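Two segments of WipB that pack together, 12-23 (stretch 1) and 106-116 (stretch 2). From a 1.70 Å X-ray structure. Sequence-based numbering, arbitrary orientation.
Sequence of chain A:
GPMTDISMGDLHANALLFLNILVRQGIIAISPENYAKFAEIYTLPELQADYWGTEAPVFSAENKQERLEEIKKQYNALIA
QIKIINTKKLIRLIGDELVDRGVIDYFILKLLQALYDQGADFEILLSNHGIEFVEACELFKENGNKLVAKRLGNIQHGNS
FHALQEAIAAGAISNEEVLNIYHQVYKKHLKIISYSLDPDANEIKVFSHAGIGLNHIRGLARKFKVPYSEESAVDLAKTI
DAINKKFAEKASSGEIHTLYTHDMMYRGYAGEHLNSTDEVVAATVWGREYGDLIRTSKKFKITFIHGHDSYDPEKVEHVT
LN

Stretch 1, residues 12-23: HANALLFLNILV
Stretch 2 (106-116) YFILKLLQALY

Stretch 2 is helical throughout; stretch 1 is helical from Ala-15 to Val-23. The helices run in the same general direction, with axes 28° apart and 9.7 Å at closest approach. The backbones are nearest at the start of the stretch 1 helix, where the CA atoms of Ala-15 and Ile-108 are 5.3 Å apart. By Leu-22 and Leu-115 the CA atoms are 9.8 Å apart. No hydrogen bond crosses the contact. Buried apolar side chains pack by van der Waals contact, covering 438 Å² summed over both sides.

Ala-13 has positive phi and psi (59/28). Its C lies 3.8 Å from CD1 of Ile-108 (chi1 m, chi2 t). Asn-14 (phi -89°, psi 101°; chi1 t, chi2 -22°) caps the helix: its OD1 accepts from Leu-17 N at 2.9 Å. Ala-15 points toward stretch 2. Its small CB reaches Phe-107 (chi1 m, chi2 -22°) CB at 3.5 Å and Ile-108 CG1 at 3.6 Å, which suits the close backbones.

Phe-18 (chi1 t, chi2 30°) is the knob, set among Ile-108, Leu-111, Leu-112 and Leu-115. Its CD2 is 3.8 Å from Leu-111 CD1, its CE2 3.8 Å from Leu-112 CD2, and its CZ 3.7 Å from Leu-115 CD1. These three leucines are all m, t. Leu-22 (m, t) bridges the wider gap, CD2 to Leu-115 CD2, at 4.1 Å.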

# COMPACT_ATOMS: atom_id res chain seq x y z
N HIS A 12 5.74 -2.14 6.69
CA HIS A 12 5.04 -2.98 7.67
C HIS A 12 4.14 -2.14 8.58
O HIS A 12 4.07 -2.35 9.79
CB HIS A 12 6.03 -3.82 8.47
CG HIS A 12 6.89 -4.68 7.60
ND1 HIS A 12 6.35 -5.62 6.75
CD2 HIS A 12 8.22 -4.70 7.40
CE1 HIS A 12 7.33 -6.21 6.08
NE2 HIS A 12 8.48 -5.65 6.45
N ALA A 13 3.46 -1.18 7.97
CA ALA A 13 2.49 -0.31 8.66
C ALA A 13 3.11 0.46 9.82
O ALA A 13 2.42 0.80 10.78
CB ALA A 13 1.28 -1.12 9.13
N ASN A 14 4.41 0.74 9.76
CA ASN A 14 5.09 1.47 10.83
C ASN A 14 4.96 2.95 10.50
O ASN A 14 5.69 3.48 9.66
CB ASN A 14 6.54 1.01 10.95
CG ASN A 14 7.30 1.69 12.10
OD1 ASN A 14 6.93 2.76 12.57
ND2 ASN A 14 8.38 1.06 12.54
N ALA A 15 4.03 3.64 11.18
CA ALA A 15 3.75 5.03 10.83
C ALA A 15 4.90 5.94 11.24
O ALA A 15 5.12 6.97 10.60
CB ALA A 15 2.43 5.47 11.47
N LEU A 16 5.65 5.58 12.29
CA LEU A 16 6.78 6.40 12.72
C LEU A 16 7.93 6.29 11.74
O LEU A 16 8.59 7.28 11.42
CB LEU A 16 7.26 6.00 14.11
CG LEU A 16 8.50 6.71 14.68
CD1 LEU A 16 8.37 8.26 14.76
CD2 LEU A 16 8.85 6.14 16.05
N LEU A 17 8.19 5.07 11.26
CA LEU A 17 9.17 4.90 10.19
C LEU A 17 8.79 5.73 8.97
O LEU A 17 9.64 6.45 8.42
CB LEU A 17 9.27 3.41 9.83
CG LEU A 17 10.12 3.02 8.61
CD1 LEU A 17 11.57 3.50 8.71
CD2 LEU A 17 10.05 1.51 8.41
N PHE A 18 7.52 5.67 8.56
CA PHE A 18 7.00 6.51 7.48
C PHE A 18 7.26 7.99 7.75
O PHE A 18 7.80 8.70 6.90
CB PHE A 18 5.51 6.24 7.28
CG PHE A 18 4.93 6.79 5.99
CD1 PHE A 18 5.71 6.91 4.84
CD2 PHE A 18 3.61 7.18 5.92
CE1 PHE A 18 5.15 7.41 3.67
CE2 PHE A 18 3.06 7.68 4.75
CZ PHE A 18 3.83 7.80 3.62
N LEU A 19 6.89 8.47 8.95
CA LEU A 19 7.18 9.85 9.31
C LEU A 19 8.67 10.16 9.21
O LEU A 19 9.06 11.21 8.69
CB LEU A 19 6.69 10.13 10.74
CG LEU A 19 6.79 11.61 11.13
CD1 LEU A 19 5.59 12.36 10.59
CD2 LEU A 19 6.87 11.80 12.63
N ASN A 20 9.52 9.27 9.74
CA ASN A 20 10.96 9.53 9.75
C ASN A 20 11.49 9.74 8.34
O ASN A 20 12.24 10.70 8.08
CB ASN A 20 11.68 8.37 10.43
CG ASN A 20 13.03 8.78 10.99
OD1 ASN A 20 13.23 9.92 11.42
ND2 ASN A 20 13.96 7.84 11.01
N ILE A 21 11.10 8.87 7.41
CA ILE A 21 11.60 8.99 6.04
C ILE A 21 11.11 10.28 5.42
O ILE A 21 11.89 11.01 4.78
CB ILE A 21 11.18 7.76 5.22
CG1 ILE A 21 11.78 6.48 5.81
CG2 ILE A 21 11.64 7.90 3.77
CD1 ILE A 21 11.15 5.20 5.25
N LEU A 22 9.83 10.62 5.62
CA LEU A 22 9.27 11.85 5.07
C LEU A 22 10.01 13.08 5.59
O LEU A 22 10.19 14.04 4.85
CB LEU A 22 7.78 11.94 5.41
CG LEU A 22 6.86 10.96 4.69
CD1 LEU A 22 5.50 10.92 5.36
CD2 LEU A 22 6.72 11.36 3.21
N VAL A 23 10.44 13.06 6.85
CA VAL A 23 11.20 14.19 7.40
C VAL A 23 12.62 14.21 6.83
O VAL A 23 13.10 15.26 6.37
CB VAL A 23 11.21 14.13 8.94
CG1 VAL A 23 12.13 15.22 9.50
CG2 VAL A 23 9.81 14.28 9.50
N TYR A 106 -4.96 3.41 10.99
CA TYR A 106 -5.42 4.80 11.03
C TYR A 106 -4.26 5.78 10.92
O TYR A 106 -4.39 6.84 10.30
CB TYR A 106 -6.17 5.06 12.34
CG TYR A 106 -6.90 6.38 12.36
CD1 TYR A 106 -8.10 6.54 11.69
CD2 TYR A 106 -6.36 7.49 13.05
CE1 TYR A 106 -8.76 7.76 11.70
CE2 TYR A 106 -7.03 8.72 13.07
CZ TYR A 106 -8.23 8.83 12.40
OH TYR A 106 -8.91 10.02 12.40
N PHE A 107 -3.10 5.45 11.52
CA PHE A 107 -1.99 6.40 11.58
C PHE A 107 -1.46 6.71 10.19
O PHE A 107 -1.27 7.88 9.83
CB PHE A 107 -0.88 5.86 12.47
CG PHE A 107 -1.22 5.83 13.96
CD1 PHE A 107 -2.22 6.65 14.49
CD2 PHE A 107 -0.47 5.04 14.81
CE1 PHE A 107 -2.49 6.64 15.86
CE2 PHE A 107 -0.72 5.03 16.19
CZ PHE A 107 -1.74 5.84 16.72
N ILE A 108 -1.22 5.68 9.38
CA ILE A 108 -0.67 5.89 8.05
C ILE A 108 -1.75 6.43 7.12
O ILE A 108 -1.46 7.21 6.21
CB ILE A 108 -0.02 4.59 7.52
CG1 ILE A 108 1.37 4.46 8.16
CG2 ILE A 108 0.08 4.57 5.99
CD1 ILE A 108 2.27 3.42 7.60
N LEU A 109 -3.02 6.07 7.36
CA LEU A 109 -4.09 6.61 6.53
C LEU A 109 -4.18 8.12 6.66
O LEU A 109 -4.40 8.83 5.67
CB LEU A 109 -5.43 5.97 6.90
CG LEU A 109 -5.66 4.52 6.44
CD1 LEU A 109 -6.99 3.98 6.99
CD2 LEU A 109 -5.63 4.45 4.91
N LYS A 110 -4.02 8.64 7.88
CA LYS A 110 -4.05 10.08 8.09
C LYS A 110 -2.84 10.76 7.47
O LYS A 110 -2.93 11.89 7.00
CB LYS A 110 -4.12 10.42 9.58
CG LYS A 110 -5.46 10.09 10.23
CD LYS A 110 -6.64 10.65 9.44
CE LYS A 110 -7.12 11.99 10.00
NZ LYS A 110 -8.13 12.63 9.08
N LEU A 111 -1.69 10.08 7.51
CA LEU A 111 -0.49 10.63 6.87
C LEU A 111 -0.66 10.71 5.37
O LEU A 111 -0.31 11.73 4.76
CB LEU A 111 0.74 9.79 7.23
CG LEU A 111 1.36 10.14 8.58
CD1 LEU A 111 2.42 9.15 8.96
CD2 LEU A 111 1.96 11.57 8.57
N LEU A 112 -1.17 9.64 4.75
CA LEU A 112 -1.46 9.68 3.32
C LEU A 112 -2.43 10.80 2.98
O LEU A 112 -2.26 11.49 1.97
CB LEU A 112 -2.02 8.33 2.85
CG LEU A 112 -1.09 7.13 2.98
CD1 LEU A 112 -1.77 5.82 2.54
CD2 LEU A 112 0.22 7.36 2.18
N GLN A 113 -3.47 10.99 3.79
CA GLN A 113 -4.44 12.05 3.53
C GLN A 113 -3.79 13.43 3.55
O GLN A 113 -4.06 14.27 2.68
CB GLN A 113 -5.57 11.96 4.56
CG GLN A 113 -6.72 12.94 4.34
CD GLN A 113 -7.78 12.71 5.40
OE1 GLN A 113 -7.47 12.60 6.58
NE2 GLN A 113 -9.04 12.61 4.98
N ALA A 114 -2.93 13.69 4.53
CA ALA A 114 -2.22 14.97 4.58
C ALA A 114 -1.28 15.14 3.40
O ALA A 114 -1.18 16.24 2.83
CB ALA A 114 -1.45 15.09 5.89
N LEU A 115 -0.58 14.08 3.01
CA LEU A 115 0.27 14.15 1.82
C LEU A 115 -0.56 14.56 0.60
O LEU A 115 -0.18 15.48 -0.14
CB LEU A 115 0.96 12.81 1.58
CG LEU A 115 2.11 12.48 2.53
CD1 LEU A 115 2.61 11.05 2.34
CD2 LEU A 115 3.27 13.49 2.35
N TYR A 116 -1.71 13.93 0.43
CA TYR A 116 -2.55 14.22 -0.73
C TYR A 116 -3.13 15.64 -0.66
O TYR A 116 -3.05 16.41 -1.62
CB TYR A 116 -3.66 13.16 -0.83
CG TYR A 116 -4.84 13.54 -1.72
CD1 TYR A 116 -4.74 13.44 -3.11
CD2 TYR A 116 -6.05 13.98 -1.18
CE1 TYR A 116 -5.80 13.78 -3.92
CE2 TYR A 116 -7.12 14.32 -1.99
CZ TYR A 116 -6.99 14.21 -3.36
OH TYR A 116 -8.04 14.54 -4.20